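Local atomic coordinates of cellulase (PDB entry 3B7M), a protein that probably hydrolyses internal beta-1,4-glucosidic bonds of cellulose as a family 12 endoglucanase, engineered on its active surface for activity at moderate temperature. Residues 32-37 with 41-46; 12-15 with 20-23; 144-149 with 153-158. All coordinates share one frame; numbering follows the deposited sequence.

All three contacts are antiparallel beta hairpins of the jelly-roll sandwich. Contact 1 lies in the smaller sheet, whereas contacts 2 and 3 lie in the larger one, whose concave face carries the substrate cleft in family 12 relatives. Contacts 1 and 2 follow each other along the chain and meet across the sandwich, their centres about 10 Å apart: V14 and V21 press on G41, and N23 OD1 probably accepts a hydrogen bond from Q32 NE2 at 2.8 Å. Contact 3 stands on the opposite side of the chain's centre, with its own centre about 28 Å from that of contact 1 and about 27 Å from that of contact 2.

Contact 1: 32-37 with 41-46; sequences QCIEVG and GNFTIT
G37 O receives the N-H of G41 at 2.7 Å, closing the turn end of a beta hairpin; the bond is bent (141° at the hydrogen), with the donor tilted out of the carbonyl plane. The next bond is much straighter: G37 N reaches N42 O at 2.8 Å and 176°. G41 has a positive phi, and a CB at this position would collide with the carbonyl oxygen of the residue before it. Further along, E35 and T44 form a hydrogen-bonded pair through both N-H groups, and T46 N reaches C33 O at 3.0 Å.

I34, V36, F43 and I45 share one face. I34 CG2 is the branch that works across the strands, meeting I45 CG1 at 4.0 Å and approaching CD1 of the F43 ring obliquely at 4.2 Å. With CG set between its backbone N and carbonyl carbon (chi1 68°), F43 stands its ring up from the sheet beside I34; V36 CG2 packs against F43 CB. E35 and T44 occupy the other face, where E35 CB touches T46 CG2 at 3.9 Å. The other branch of T46, OG1, comes within 3.4 Å of C33 CB and is hydrogen-bonded to E4 OE2, while C33 SG forms the disulfide with C6. Thus both a covalent link and a polar one tie this end of the hairpin to the N-terminal part of the chain.

In the six-stranded sheet, strand 32-37 lies between strands 2-5 and 43-48, and the latter is flanked in turn by strand 207-215. The apolar face looks into the sandwich: I34, V36 and F43 pack on V21 of strand 19-22, while F43 and I45 meet F197 of strand 189-199.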
# COMPACT_ATOMS: atom_id res chain seq x y z
N GLN A 32 -12.37 14.21 3.76
CA GLN A 32 -10.93 14.01 4.03
C GLN A 32 -10.09 15.01 3.28
O GLN A 32 -10.35 15.25 2.10
CB GLN A 32 -10.52 12.59 3.63
CG GLN A 32 -9.03 12.26 3.78
CD GLN A 32 -8.71 10.89 3.22
OE1 GLN A 32 -9.16 9.89 3.77
NE2 GLN A 32 -7.99 10.84 2.11
N CYS A 33 -9.07 15.56 3.95
CA CYS A 33 -8.05 16.39 3.30
C CYS A 33 -6.64 15.89 3.61
O CYS A 33 -6.37 15.43 4.71
CB CYS A 33 -8.14 17.85 3.74
SG CYS A 33 -9.75 18.64 3.56
N ILE A 34 -5.75 15.98 2.63
CA ILE A 34 -4.33 15.74 2.88
C ILE A 34 -3.54 16.96 2.42
O ILE A 34 -3.90 17.59 1.43
CB ILE A 34 -3.81 14.46 2.20
CG1 ILE A 34 -4.06 14.51 0.68
CG2 ILE A 34 -4.47 13.24 2.80
CD1 ILE A 34 -3.43 13.35 -0.09
N GLU A 35 -2.50 17.30 3.16
CA GLU A 35 -1.61 18.37 2.78
C GLU A 35 -0.36 17.75 2.18
O GLU A 35 0.31 16.93 2.83
CB GLU A 35 -1.25 19.21 3.99
CG GLU A 35 -0.34 20.35 3.65
CD GLU A 35 0.09 21.11 4.86
OE1 GLU A 35 -0.76 21.82 5.45
OE2 GLU A 35 1.26 20.98 5.23
N VAL A 36 -0.07 18.12 0.93
CA VAL A 36 0.96 17.46 0.14
C VAL A 36 2.12 18.40 -0.14
O VAL A 36 1.92 19.53 -0.61
CB VAL A 36 0.39 16.96 -1.23
CG1 VAL A 36 1.41 16.10 -1.96
CG2 VAL A 36 -0.91 16.17 -1.03
N GLY A 37 3.34 17.92 0.11
CA GLY A 37 4.56 18.59 -0.33
C GLY A 37 4.86 18.16 -1.75
O GLY A 37 5.10 16.99 -2.01
N GLY A 41 6.54 14.71 -2.06
CA GLY A 41 5.40 13.80 -1.95
C GLY A 41 4.96 13.48 -0.52
O GLY A 41 4.02 12.71 -0.32
N ASN A 42 5.66 14.05 0.46
CA ASN A 42 5.31 13.90 1.85
C ASN A 42 3.88 14.41 2.05
O ASN A 42 3.51 15.44 1.48
CB ASN A 42 6.25 14.72 2.76
CG ASN A 42 7.70 14.24 2.73
OD1 ASN A 42 8.04 13.20 2.14
ND2 ASN A 42 8.57 15.00 3.39
N PHE A 43 3.08 13.70 2.85
CA PHE A 43 1.75 14.21 3.14
C PHE A 43 1.29 13.99 4.57
O PHE A 43 1.71 13.04 5.24
CB PHE A 43 0.70 13.72 2.11
CG PHE A 43 0.42 12.25 2.15
CD1 PHE A 43 -0.59 11.74 2.98
CD2 PHE A 43 1.12 11.37 1.34
CE1 PHE A 43 -0.86 10.39 3.01
CE2 PHE A 43 0.85 10.02 1.35
CZ PHE A 43 -0.15 9.52 2.18
N THR A 44 0.43 14.89 5.03
CA THR A 44 -0.20 14.80 6.34
C THR A 44 -1.70 14.78 6.12
O THR A 44 -2.22 15.59 5.38
CB THR A 44 0.14 16.04 7.19
OG1 THR A 44 1.57 16.12 7.33
CG2 THR A 44 -0.52 15.97 8.60
N ILE A 45 -2.37 13.83 6.77
CA ILE A 45 -3.82 13.85 6.80
C ILE A 45 -4.30 14.93 7.79
O ILE A 45 -4.15 14.80 9.01
CB ILE A 45 -4.40 12.46 7.14
CG1 ILE A 45 -3.74 11.39 6.24
CG2 ILE A 45 -5.93 12.47 6.94
CD1 ILE A 45 -4.13 9.96 6.53
N THR A 46 -4.87 16.01 7.25
CA THR A 46 -5.28 17.14 8.07
C THR A 46 -6.74 17.03 8.47
O THR A 46 -7.17 17.67 9.44
CB THR A 46 -5.08 18.48 7.32
OG1 THR A 46 -5.75 18.40 6.06
CG2 THR A 46 -3.60 18.78 7.08

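Contact 2: 12-15 with 20-23; sequences RTVA and TVSN
R12 O accepts the N-H of V21 at 2.8 Å, an almost straight bond with 170° at the hydrogen, and R12 N returns the link to V21 O at 2.9 Å. Together they make R12 and V21 a hydrogen-bonded antiparallel pair in the beta hairpin of strands 11-14 and 19-22, at one margin of the larger sheet of the jelly roll. V21 O has a second partner, the T11 hydroxyl OG1, so this carbonyl is gripped twice from strand 11-14.

A weaker backbone contact reinforces the ladder: the CA-H of T20 is directed at R12 O, 3.3 Å away, beside the N-H of V21. The same oxygen therefore meets two successive residues of the facing strand. One step toward the turn, T13 and T20 form the non-hydrogen-bonded pair, their CA atoms 4.3 Å apart, with their side chains on the face of the sheet away from V21. On the R12 and V21 side, the arginine chain starts out beside its partner, but its guanidinium end leads off from the hairpin.

V21 faces the inside of the sandwich; V14 touches V36 of strand 32-37. Strand 61-65 continues the sheet beyond 19-22 and supplies I62 as a further neighbour of V21. Within the hairpin, V14 and V21 meet at about a right angle. With chi1 173°, V21 holds CG2 beside its own backbone N, and that methyl touches both branches of V14, at 3.9 Å from CG2 and 4.0 Å from CG1.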
# COMPACT_ATOMS: atom_id res chain seq x y z
N ARG A 12 -2.21 14.52 -7.24
CA ARG A 12 -1.12 15.40 -7.67
C ARG A 12 0.12 14.57 -8.01
O ARG A 12 0.45 13.63 -7.30
CB ARG A 12 -0.74 16.39 -6.57
CG ARG A 12 -1.71 17.57 -6.38
CD ARG A 12 -1.78 18.48 -7.61
NE ARG A 12 -2.61 19.66 -7.34
CZ ARG A 12 -3.93 19.70 -7.45
NH1 ARG A 12 -4.62 18.63 -7.82
NH2 ARG A 12 -4.57 20.83 -7.18
N THR A 13 0.78 14.93 -9.11
CA THR A 13 2.08 14.38 -9.47
C THR A 13 3.11 15.13 -8.64
O THR A 13 3.01 16.36 -8.49
CB THR A 13 2.38 14.57 -10.98
OG1 THR A 13 1.28 14.07 -11.77
CG2 THR A 13 3.64 13.86 -11.38
N VAL A 14 4.08 14.40 -8.09
CA VAL A 14 5.08 15.00 -7.21
C VAL A 14 6.47 14.47 -7.54
O VAL A 14 6.63 13.58 -8.39
CB VAL A 14 4.76 14.69 -5.71
CG1 VAL A 14 3.38 15.25 -5.32
CG2 VAL A 14 4.81 13.19 -5.45
N ALA A 15 7.49 15.02 -6.87
CA ALA A 15 8.85 14.50 -6.93
C ALA A 15 9.35 14.37 -8.36
O ALA A 15 9.80 13.30 -8.78
CB ALA A 15 8.91 13.16 -6.20
N THR A 20 2.78 9.83 -7.69
CA THR A 20 1.50 10.52 -7.62
C THR A 20 0.94 10.35 -6.21
O THR A 20 1.08 9.27 -5.61
CB THR A 20 0.49 9.99 -8.67
OG1 THR A 20 0.32 8.58 -8.50
CG2 THR A 20 1.01 10.26 -10.10
N VAL A 21 0.35 11.41 -5.67
CA VAL A 21 -0.25 11.37 -4.35
C VAL A 21 -1.74 11.54 -4.53
O VAL A 21 -2.18 12.48 -5.19
CB VAL A 21 0.34 12.46 -3.43
CG1 VAL A 21 -0.41 12.52 -2.11
CG2 VAL A 21 1.82 12.19 -3.18
N SER A 22 -2.52 10.63 -3.95
CA SER A 22 -3.97 10.63 -4.13
C SER A 22 -4.74 10.61 -2.82
O SER A 22 -4.37 9.90 -1.88
CB SER A 22 -4.42 9.44 -4.98
OG SER A 22 -3.68 9.37 -6.18
N ASN A 23 -5.83 11.36 -2.79
CA ASN A 23 -6.71 11.39 -1.65
C ASN A 23 -7.47 10.06 -1.52
O ASN A 23 -7.55 9.50 -0.42
CB ASN A 23 -7.64 12.61 -1.75
CG ASN A 23 -7.99 13.20 -0.42
OD1 ASN A 23 -7.25 13.07 0.57
ND2 ASN A 23 -9.16 13.84 -0.36

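Contact 3: 144-149 with 153-158; sequences VWYADN and NVISYV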
# COMPACT_ATOMS: atom_id res chain seq x y z
N VAL A 144 1.12 -14.14 7.45
CA VAL A 144 0.67 -14.18 6.07
C VAL A 144 -0.82 -14.44 6.10
O VAL A 144 -1.28 -15.39 6.74
CB VAL A 144 1.40 -15.28 5.25
CG1 VAL A 144 1.01 -15.22 3.77
CG2 VAL A 144 2.93 -15.14 5.40
N TRP A 145 -1.57 -13.59 5.40
CA TRP A 145 -3.00 -13.72 5.25
C TRP A 145 -3.29 -13.87 3.77
O TRP A 145 -2.64 -13.23 2.93
CB TRP A 145 -3.73 -12.49 5.80
CG TRP A 145 -3.53 -12.25 7.28
CD1 TRP A 145 -2.39 -11.81 7.90
CD2 TRP A 145 -4.49 -12.46 8.32
NE1 TRP A 145 -2.59 -11.72 9.25
CE2 TRP A 145 -3.87 -12.12 9.54
CE3 TRP A 145 -5.81 -12.92 8.33
CZ2 TRP A 145 -4.54 -12.20 10.76
CZ3 TRP A 145 -6.47 -13.00 9.56
CH2 TRP A 145 -5.83 -12.65 10.75
N TYR A 146 -4.28 -14.70 3.45
CA TYR A 146 -4.63 -14.94 2.06
C TYR A 146 -6.14 -14.96 1.85
O TYR A 146 -6.88 -15.59 2.61
CB TYR A 146 -4.00 -16.24 1.55
CG TYR A 146 -4.33 -16.55 0.12
CD1 TYR A 146 -3.82 -15.77 -0.92
CD2 TYR A 146 -5.18 -17.62 -0.22
CE1 TYR A 146 -4.13 -16.03 -2.24
CE2 TYR A 146 -5.49 -17.90 -1.56
CZ TYR A 146 -4.96 -17.09 -2.56
OH TYR A 146 -5.24 -17.32 -3.89
N ALA A 147 -6.57 -14.25 0.81
CA ALA A 147 -7.97 -14.21 0.40
C ALA A 147 -8.07 -14.53 -1.08
O ALA A 147 -7.38 -13.94 -1.92
CB ALA A 147 -8.57 -12.84 0.66
N ASP A 148 -8.93 -15.50 -1.38
CA ASP A 148 -9.30 -15.79 -2.75
C ASP A 148 -10.77 -15.46 -2.90
O ASP A 148 -11.61 -16.36 -3.01
CB ASP A 148 -9.04 -17.25 -3.10
CG ASP A 148 -9.07 -17.51 -4.61
OD1 ASP A 148 -9.86 -16.84 -5.33
OD2 ASP A 148 -8.30 -18.38 -5.08
N ASN A 149 -11.08 -14.17 -2.89
CA ASN A 149 -12.47 -13.72 -2.99
C ASN A 149 -13.13 -14.14 -4.31
O ASN A 149 -14.19 -14.76 -4.31
CB ASN A 149 -12.59 -12.20 -2.78
CG ASN A 149 -11.55 -11.41 -3.56
OD1 ASN A 149 -11.61 -11.31 -4.79
ND2 ASN A 149 -10.60 -10.80 -2.83
N ASN A 153 -6.77 -12.27 -6.01
CA ASN A 153 -6.08 -12.69 -4.79
C ASN A 153 -5.58 -11.49 -3.99
O ASN A 153 -4.99 -10.57 -4.56
CB ASN A 153 -4.84 -13.55 -5.10
CG ASN A 153 -5.17 -14.81 -5.87
OD1 ASN A 153 -6.34 -15.19 -6.03
ND2 ASN A 153 -4.12 -15.48 -6.36
N VAL A 154 -5.81 -11.50 -2.67
CA VAL A 154 -5.18 -10.55 -1.77
C VAL A 154 -4.25 -11.30 -0.81
O VAL A 154 -4.69 -12.18 -0.07
CB VAL A 154 -6.20 -9.73 -0.92
CG1 VAL A 154 -5.49 -8.60 -0.18
CG2 VAL A 154 -7.34 -9.19 -1.79
N ILE A 155 -2.96 -10.95 -0.85
CA ILE A 155 -1.95 -11.52 0.04
C ILE A 155 -1.46 -10.39 0.93
O ILE A 155 -1.01 -9.36 0.42
CB ILE A 155 -0.74 -12.14 -0.73
CG1 ILE A 155 -1.21 -13.00 -1.92
CG2 ILE A 155 0.16 -12.97 0.21
CD1 ILE A 155 -0.95 -12.38 -3.30
N SER A 156 -1.58 -10.56 2.25
CA SER A 156 -1.15 -9.55 3.20
C SER A 156 -0.10 -10.10 4.15
O SER A 156 -0.28 -11.17 4.73
CB SER A 156 -2.32 -9.03 4.03
OG SER A 156 -3.37 -8.55 3.21
N TYR A 157 1.00 -9.35 4.30
CA TYR A 157 2.05 -9.65 5.27
C TYR A 157 1.96 -8.61 6.36
O TYR A 157 2.02 -7.41 6.09
CB TYR A 157 3.43 -9.60 4.59
CG TYR A 157 3.62 -10.65 3.52
CD1 TYR A 157 3.13 -10.46 2.22
CD2 TYR A 157 4.28 -11.85 3.81
CE1 TYR A 157 3.31 -11.45 1.24
CE2 TYR A 157 4.46 -12.84 2.85
CZ TYR A 157 3.96 -12.64 1.57
OH TYR A 157 4.16 -13.62 0.62
N VAL A 158 1.77 -9.06 7.60
CA VAL A 158 1.57 -8.16 8.74
C VAL A 158 2.74 -8.34 9.70
O VAL A 158 2.89 -9.41 10.29
CB VAL A 158 0.22 -8.43 9.45
CG1 VAL A 158 -0.03 -7.42 10.56
CG2 VAL A 158 -0.93 -8.39 8.45
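W145 and S156 bind each other through both backbone N-H groups in the beta hairpin of strands 140-148 and 152-159, part of the larger jelly-roll sheet. W145 N reaches S156 O at 2.8 Å with 160° at the hydrogen, and A147 and V154 repeat the two-bond pattern, with A147 N to V154 O at 2.9 Å. Beside these bonds, the CA-H groups of V144, Y146, I155 and N153 point at the same carbonyl oxygens.

Aromatic packing differs on the two faces. On the W145 side, the indole CD1 touches V158 CG2 at 3.8 Å, while S156 O lies in the ring plane at its edge; NE1 binds E143. On the other, V144 CG2 lies 3.8 Å from Y157 CE2, the two side chains pointing the same way. Y157 OH is hydrogen-bonded to D177 of helix 171-181, and F174 of that helix meets the Y157 ring edge-to-face.

Y146 reaches diagonally across the hairpin. CG stands anti to the backbone N (chi1 180°), carrying the ring along the strand: I155 CG1 meets its edge in plane at 3.9 Å from CD1, and the phenol oxygen OH comes within 3.2 Å of N153 CG. Ring and amide planes are 72° apart. N153 ND2 is hydrogen-bonded to Y183 O, and the Y183 ring stacks with Y146. Putting an alanine at Y146 would probably leave the Y183 ring without its stacking partner and open a gap beside I155 CG1 and the N153 amide.

Near the turn, one side-chain contact joins unlike groups: the amide nitrogen ND2 of N149 rests against the V154 methyl CG2 at 3.8 Å.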